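Long-range contacts in PHO85 cyclin PHO80 (Saccharomyces cerevisiae, PDB 2PMI), which partners the cyclin-dependent kinase PHO85 as its cyclin and represses phosphate-starvation-responsive genes when phosphate is plentiful: residues B[27-32]-B[90-96]; B[83-88]-B[143-149]. All coordinates share one frame. Residue numbers count along the deposited sequence, not the author numbering.

In the fold
From the N terminus, the chain runs through 27-32, a loop leading into helix 32-51. Interaction 1 closes when the chain returns at 90-96, the start of helix 92-108. Before that, the end of helix 77-86 and the turn after it supply 83-88, which waits for 143-149 at the end of helix 141-148 to complete interaction 2. The segments alternate, so the two loops cross. The centres of interactions 1 and 2 lie about 16 Å apart, joined by the turn between helices 77-86 and 92-108, where Leu90 N probably hydrogen-bonds Thr85 O at 3.3 Å. Interaction 1 ties the N-terminal approach to helix 92-108; interaction 2 ties helix 77-86 to helix 141-148 in the cyclin fold.

Interaction 1 (B[27-32]-B[90-96])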
loop_
_atom_site.group_PDB
_atom_site.type_symbol
_atom_site.label_atom_id
_atom_site.label_comp_id
_atom_site.label_asym_id
_atom_site.label_seq_id
_atom_site.Cartn_x
_atom_site.Cartn_y
_atom_site.Cartn_z
ATOM N N PHE B 27 -8.463 -18.142 -2.764
ATOM C CA PHE B 27 -9.553 -17.637 -1.932
ATOM C C PHE B 27 -10.291 -16.440 -2.526
ATOM O O PHE B 27 -11.372 -16.078 -2.062
ATOM C CB PHE B 27 -9.078 -17.314 -0.490
ATOM C CG PHE B 27 -8.026 -16.224 -0.384
ATOM C CD1 PHE B 27 -6.665 -16.535 -0.445
ATOM C CD2 PHE B 27 -8.399 -14.896 -0.172
ATOM C CE1 PHE B 27 -5.687 -15.542 -0.292
ATOM C CE2 PHE B 27 -7.439 -13.898 -0.019
ATOM C CZ PHE B 27 -6.075 -14.224 -0.079
ATOM N N ASN B 28 -9.712 -15.831 -3.554
ATOM C CA ASN B 28 -10.346 -14.696 -4.221
ATOM C C ASN B 28 -11.482 -15.183 -5.116
ATOM O O ASN B 28 -12.527 -14.544 -5.218
ATOM C CB ASN B 28 -9.330 -13.943 -5.077
ATOM C CG ASN B 28 -8.581 -12.896 -4.297
ATOM O OD1 ASN B 28 -9.141 -11.858 -3.931
ATOM N ND2 ASN B 28 -7.306 -13.157 -4.034
ATOM N N LYS B 29 -11.256 -16.312 -5.774
ATOM C CA LYS B 29 -12.250 -16.895 -6.654
ATOM C C LYS B 29 -13.190 -17.786 -5.854
ATOM O O LYS B 29 -13.803 -18.706 -6.385
ATOM C CB LYS B 29 -11.561 -17.726 -7.723
ATOM C CG LYS B 29 -10.598 -16.949 -8.595
ATOM C CD LYS B 29 -9.923 -17.907 -9.569
ATOM C CE LYS B 29 -8.988 -17.205 -10.526
ATOM N NZ LYS B 29 -8.380 -18.198 -11.454
ATOM N N CYS B 30 -13.303 -17.501 -4.567
ATOM C CA CYS B 30 -14.148 -18.282 -3.680
ATOM C C CYS B 30 -15.268 -17.405 -3.104
ATOM O O CYS B 30 -15.082 -16.205 -2.907
ATOM C CB CYS B 30 -13.271 -18.874 -2.576
ATOM S SG CYS B 30 -14.152 -19.463 -1.152
ATOM N N SER B 31 -16.428 -18.005 -2.842
ATOM C CA SER B 31 -17.592 -17.284 -2.316
ATOM C C SER B 31 -17.390 -16.563 -0.980
ATOM O O SER B 31 -17.104 -17.202 0.033
ATOM C CB SER B 31 -18.755 -18.255 -2.179
ATOM O OG SER B 31 -19.701 -17.769 -1.249
ATOM N N ARG B 32 -17.555 -15.243 -0.961
ATOM C CA ARG B 32 -17.383 -14.497 0.288
ATOM C C ARG B 32 -18.223 -15.099 1.417
ATOM O O ARG B 32 -17.874 -15.011 2.599
ATOM C CB ARG B 32 -17.772 -13.032 0.117
ATOM C CG ARG B 32 -16.749 -12.183 -0.611
ATOM C CD ARG B 32 -17.163 -10.703 -0.597
ATOM N NE ARG B 32 -18.502 -10.512 -0.033
ATOM C CZ ARG B 32 -19.058 -9.329 0.203
ATOM N NH1 ARG B 32 -18.390 -8.218 -0.080
ATOM N NH2 ARG B 32 -20.281 -9.259 0.732
ATOM N N LEU B 90 -17.047 -5.915 2.763
ATOM C CA LEU B 90 -15.690 -6.248 3.114
ATOM C C LEU B 90 -15.193 -7.199 2.021
ATOM O O LEU B 90 -15.918 -8.118 1.626
ATOM C CB LEU B 90 -15.653 -6.950 4.483
ATOM C CG LEU B 90 -16.268 -6.327 5.751
ATOM C CD1 LEU B 90 -16.252 -7.370 6.875
ATOM C CD2 LEU B 90 -15.504 -5.078 6.160
ATOM N N GLU B 91 -13.969 -6.959 1.542
ATOM C CA GLU B 91 -13.322 -7.778 0.517
ATOM C C GLU B 91 -12.757 -9.077 1.105
ATOM O O GLU B 91 -12.502 -9.159 2.305
ATOM C CB GLU B 91 -12.162 -7.009 -0.120
ATOM C CG GLU B 91 -12.523 -5.656 -0.724
ATOM C CD GLU B 91 -11.375 -5.049 -1.530
ATOM O OE1 GLU B 91 -10.849 -5.739 -2.426
ATOM O OE2 GLU B 91 -11.000 -3.883 -1.278
ATOM N N HIS B 92 -12.539 -10.071 0.239
ATOM C CA HIS B 92 -11.985 -11.385 0.605
ATOM C C HIS B 92 -10.740 -11.304 1.489
ATOM O O HIS B 92 -10.766 -11.729 2.642
ATOM C CB HIS B 92 -11.625 -12.158 -0.653
ATOM C CG HIS B 92 -12.778 -12.361 -1.581
ATOM N ND1 HIS B 92 -13.430 -13.569 -1.705
ATOM C CD2 HIS B 92 -13.427 -11.495 -2.394
ATOM C CE1 HIS B 92 -14.433 -13.438 -2.552
ATOM N NE2 HIS B 92 -14.452 -12.189 -2.983
ATOM N N CYS B 93 -9.648 -10.789 0.934
ATOM C CA CYS B 93 -8.415 -10.633 1.689
ATOM C C CYS B 93 -8.710 -10.033 3.066
ATOM O O CYS B 93 -8.157 -10.470 4.072
ATOM C CB CYS B 93 -7.443 -9.711 0.949
ATOM S SG CYS B 93 -6.935 -10.271 -0.688
ATOM N N VAL B 94 -9.571 -9.024 3.127
ATOM C CA VAL B 94 -9.880 -8.438 4.420
ATOM C C VAL B 94 -10.491 -9.483 5.356
ATOM O O VAL B 94 -10.309 -9.419 6.555
ATOM C CB VAL B 94 -10.840 -7.231 4.281
ATOM C CG1 VAL B 94 -11.344 -6.770 5.659
ATOM C CG2 VAL B 94 -10.113 -6.098 3.627
ATOM N N LEU B 95 -11.211 -10.448 4.803
ATOM C CA LEU B 95 -11.827 -11.491 5.612
ATOM C C LEU B 95 -10.734 -12.366 6.221
ATOM O O LEU B 95 -10.686 -12.575 7.435
ATOM C CB LEU B 95 -12.750 -12.348 4.743
ATOM C CG LEU B 95 -13.812 -11.603 3.930
ATOM C CD1 LEU B 95 -14.604 -12.608 3.111
ATOM C CD2 LEU B 95 -14.743 -10.807 4.861
ATOM N N MET B 96 -9.857 -12.876 5.367
ATOM C CA MET B 96 -8.764 -13.711 5.818
ATOM C C MET B 96 -7.926 -12.959 6.854
ATOM O O MET B 96 -7.717 -13.424 7.976
ATOM C CB MET B 96 -7.891 -14.097 4.625
ATOM C CG MET B 96 -8.547 -15.066 3.672
ATOM S SD MET B 96 -9.195 -16.464 4.574
ATOM C CE MET B 96 -7.684 -17.168 5.221
#
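His92 lays its imidazole between the backbone of the loop at Asn28 and the side chain of Arg32, the first residue of helix 32-51: Arg32 CG packs over one face as a CH-pi contact, 3.5 Å from the ring centroid, and Asn28 O lies over the opposite face, 3.5 Å from His92 CE1. A flat, polar ring suits this slot, since His92 ND1 also gives a weak hydrogen bond to Phe27 O at 3.3 Å. Phe27 provides the apolar part of the contact, its buried ring offering a face to Met96 CG (CH-pi, 4.2 Å from the centroid) and an edge to Cys93 SG (sulfur-aromatic, 3.7 Å from Phe27 CE2). His92, Leu95 and Met96 point toward 27-32, with Cys93 alongside. Ser31 N-caps helix 32-51 through its hydroxyl. Leu217 of helix 216-227 covers Phe27 and Met96, and PHO85 packs on Asn28 and Cys93. The contact wedges the lead-in to helix 32-51 against the start of helix 92-108, with helix 77-86 touching Arg32 and Leu95.

Interaction 2 (B[83-88]-B[143-149]); sequences RLTKFS and HYAKVGG
Two helix ends meet: 83-86 is helical until Phe87 leaves it, and 143-148 until Gly149. The closest CA pairs are Leu84 with Val147 at 6.3 Å and Ser88 with Tyr144 at 7.1 Å, so the segments run roughly antiparallel. Hydrogen bonds join side chains to carbonyls. Arg83, its first three chi angles t, reaches Val147 O through NH2 at 3.0 Å and, weakly, through NE at 3.0 Å; its NH2 also salt-bridges a bound MES, probably from the crystallisation liquor. His143, chi1 t, directs NE2 to Phe87 O at 3.0 Å, and Tyr144 OH is hydrogen-bonded to Ser139 N. Apolar packing centres on Val147, chi1 t, whose CG1 touches Phe87 CB at 3.6 Å; Leu84 CD2 lies 3.8 Å from Gly148 CA. Ser88, just past helix 77-86, points its short side chain toward helix 141-148, OG 3.7 Å from Tyr144 CD1. Gly149 (phi 93°), lacking a CB that would jam against the preceding carbonyl O, is the C-prime residue of a Schellman motif, ending one helix of the cyclin fold.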
loop_
_atom_site.group_PDB
_atom_site.type_symbol
_atom_site.label_atom_id
_atom_site.label_comp_id
_atom_site.label_asym_id
_atom_site.label_seq_id
_atom_site.Cartn_x
_atom_site.Cartn_y
_atom_site.Cartn_z
ATOM N N ARG B 83 -23.285 -9.934 8.231
ATOM C CA ARG B 83 -23.830 -8.600 8.337
ATOM C C ARG B 83 -22.707 -7.595 8.083
ATOM O O ARG B 83 -22.814 -6.759 7.186
ATOM C CB ARG B 83 -24.428 -8.436 9.720
ATOM C CG ARG B 83 -24.855 -7.052 10.075
ATOM C CD ARG B 83 -25.500 -7.126 11.434
ATOM N NE ARG B 83 -25.413 -5.879 12.174
ATOM C CZ ARG B 83 -25.769 -5.758 13.446
ATOM N NH1 ARG B 83 -26.233 -6.815 14.109
ATOM N NH2 ARG B 83 -25.661 -4.582 14.048
ATOM N N LEU B 84 -21.623 -7.689 8.856
ATOM C CA LEU B 84 -20.487 -6.795 8.682
ATOM C C LEU B 84 -20.006 -6.947 7.254
ATOM O O LEU B 84 -19.653 -5.968 6.595
ATOM C CB LEU B 84 -19.331 -7.173 9.606
ATOM C CG LEU B 84 -19.467 -7.172 11.134
ATOM C CD1 LEU B 84 -18.059 -7.098 11.738
ATOM C CD2 LEU B 84 -20.317 -5.990 11.615
ATOM N N THR B 85 -19.997 -8.192 6.784
ATOM C CA THR B 85 -19.545 -8.517 5.433
ATOM C C THR B 85 -20.413 -7.950 4.311
ATOM O O THR B 85 -19.889 -7.500 3.281
ATOM C CB THR B 85 -19.461 -10.046 5.228
ATOM O OG1 THR B 85 -18.634 -10.620 6.248
ATOM C CG2 THR B 85 -18.880 -10.372 3.849
ATOM N N LYS B 86 -21.732 -7.971 4.509
ATOM C CA LYS B 86 -22.665 -7.487 3.495
ATOM C C LYS B 86 -22.847 -5.983 3.448
ATOM O O LYS B 86 -22.700 -5.369 2.397
ATOM C CB LYS B 86 -24.030 -8.158 3.683
ATOM C CG LYS B 86 -23.943 -9.685 3.703
ATOM C CD LYS B 86 -23.071 -10.202 2.541
ATOM C CE LYS B 86 -22.735 -11.686 2.679
ATOM N NZ LYS B 86 -21.800 -12.162 1.614
ATOM N N PHE B 87 -23.144 -5.392 4.596
ATOM C CA PHE B 87 -23.394 -3.965 4.682
ATOM C C PHE B 87 -22.163 -3.066 4.803
ATOM O O PHE B 87 -22.259 -1.902 5.224
ATOM C CB PHE B 87 -24.377 -3.710 5.828
ATOM C CG PHE B 87 -25.668 -4.483 5.692
ATOM C CD1 PHE B 87 -25.690 -5.869 5.847
ATOM C CD2 PHE B 87 -26.857 -3.832 5.382
ATOM C CE1 PHE B 87 -26.874 -6.598 5.695
ATOM C CE2 PHE B 87 -28.044 -4.555 5.229
ATOM C CZ PHE B 87 -28.048 -5.944 5.387
ATOM N N SER B 88 -21.010 -3.608 4.422
ATOM C CA SER B 88 -19.747 -2.868 4.438
ATOM C C SER B 88 -18.857 -3.448 3.366
ATOM O O SER B 88 -17.671 -3.140 3.289
ATOM C CB SER B 88 -19.059 -2.961 5.797
ATOM O OG SER B 88 -19.484 -1.904 6.642
ATOM N N HIS B 143 -19.536 4.765 9.816
ATOM C CA HIS B 143 -20.331 3.837 9.013
ATOM C C HIS B 143 -20.184 2.453 9.613
ATOM O O HIS B 143 -21.179 1.759 9.870
ATOM C CB HIS B 143 -19.840 3.770 7.562
ATOM C CG HIS B 143 -20.518 2.702 6.751
ATOM N ND1 HIS B 143 -21.841 2.780 6.372
ATOM C CD2 HIS B 143 -20.071 1.502 6.303
ATOM C CE1 HIS B 143 -22.180 1.676 5.728
ATOM N NE2 HIS B 143 -21.125 0.883 5.671
ATOM N N TYR B 144 -18.917 2.070 9.805
ATOM C CA TYR B 144 -18.527 0.779 10.374
ATOM C C TYR B 144 -19.155 0.594 11.734
ATOM O O TYR B 144 -19.647 -0.487 12.052
ATOM C CB TYR B 144 -17.012 0.687 10.547
ATOM C CG TYR B 144 -16.222 0.592 9.273
ATOM C CD1 TYR B 144 -16.535 -0.356 8.307
ATOM C CD2 TYR B 144 -15.146 1.454 9.036
ATOM C CE1 TYR B 144 -15.801 -0.446 7.131
ATOM C CE2 TYR B 144 -14.407 1.376 7.863
ATOM C CZ TYR B 144 -14.739 0.426 6.911
ATOM O OH TYR B 144 -14.037 0.366 5.722
ATOM N N ALA B 145 -19.118 1.651 12.539
ATOM C CA ALA B 145 -19.690 1.595 13.878
ATOM C C ALA B 145 -21.186 1.276 13.812
ATOM O O ALA B 145 -21.682 0.435 14.572
ATOM C CB ALA B 145 -19.450 2.923 14.615
ATOM N N LYS B 146 -21.885 1.937 12.883
ATOM C CA LYS B 146 -23.324 1.761 12.696
ATOM C C LYS B 146 -23.673 0.346 12.297
ATOM O O LYS B 146 -24.556 -0.278 12.871
ATOM C CB LYS B 146 -23.849 2.723 11.631
ATOM C CG LYS B 146 -25.348 2.615 11.416
ATOM C CD LYS B 146 -25.887 3.784 10.641
ATOM C CE LYS B 146 -25.725 5.082 11.399
ATOM N NZ LYS B 146 -26.078 6.229 10.512
ATOM N N VAL B 147 -22.983 -0.160 11.296
ATOM C CA VAL B 147 -23.245 -1.513 10.852
ATOM C C VAL B 147 -22.892 -2.479 11.980
ATOM O O VAL B 147 -23.615 -3.447 12.225
ATOM C CB VAL B 147 -22.391 -1.861 9.620
ATOM C CG1 VAL B 147 -22.822 -3.198 9.057
ATOM C CG2 VAL B 147 -22.501 -0.760 8.575
ATOM N N GLY B 148 -21.784 -2.192 12.670
ATOM C CA GLY B 148 -21.298 -3.045 13.747
ATOM C C GLY B 148 -22.154 -3.057 14.997
ATOM O O GLY B 148 -22.125 -4.008 15.782
ATOM N N GLY B 149 -22.907 -1.985 15.194
ATOM C CA GLY B 149 -23.774 -1.921 16.347
ATOM C C GLY B 149 -23.161 -1.257 17.550
ATOM O O GLY B 149 -23.456 -1.643 18.669
#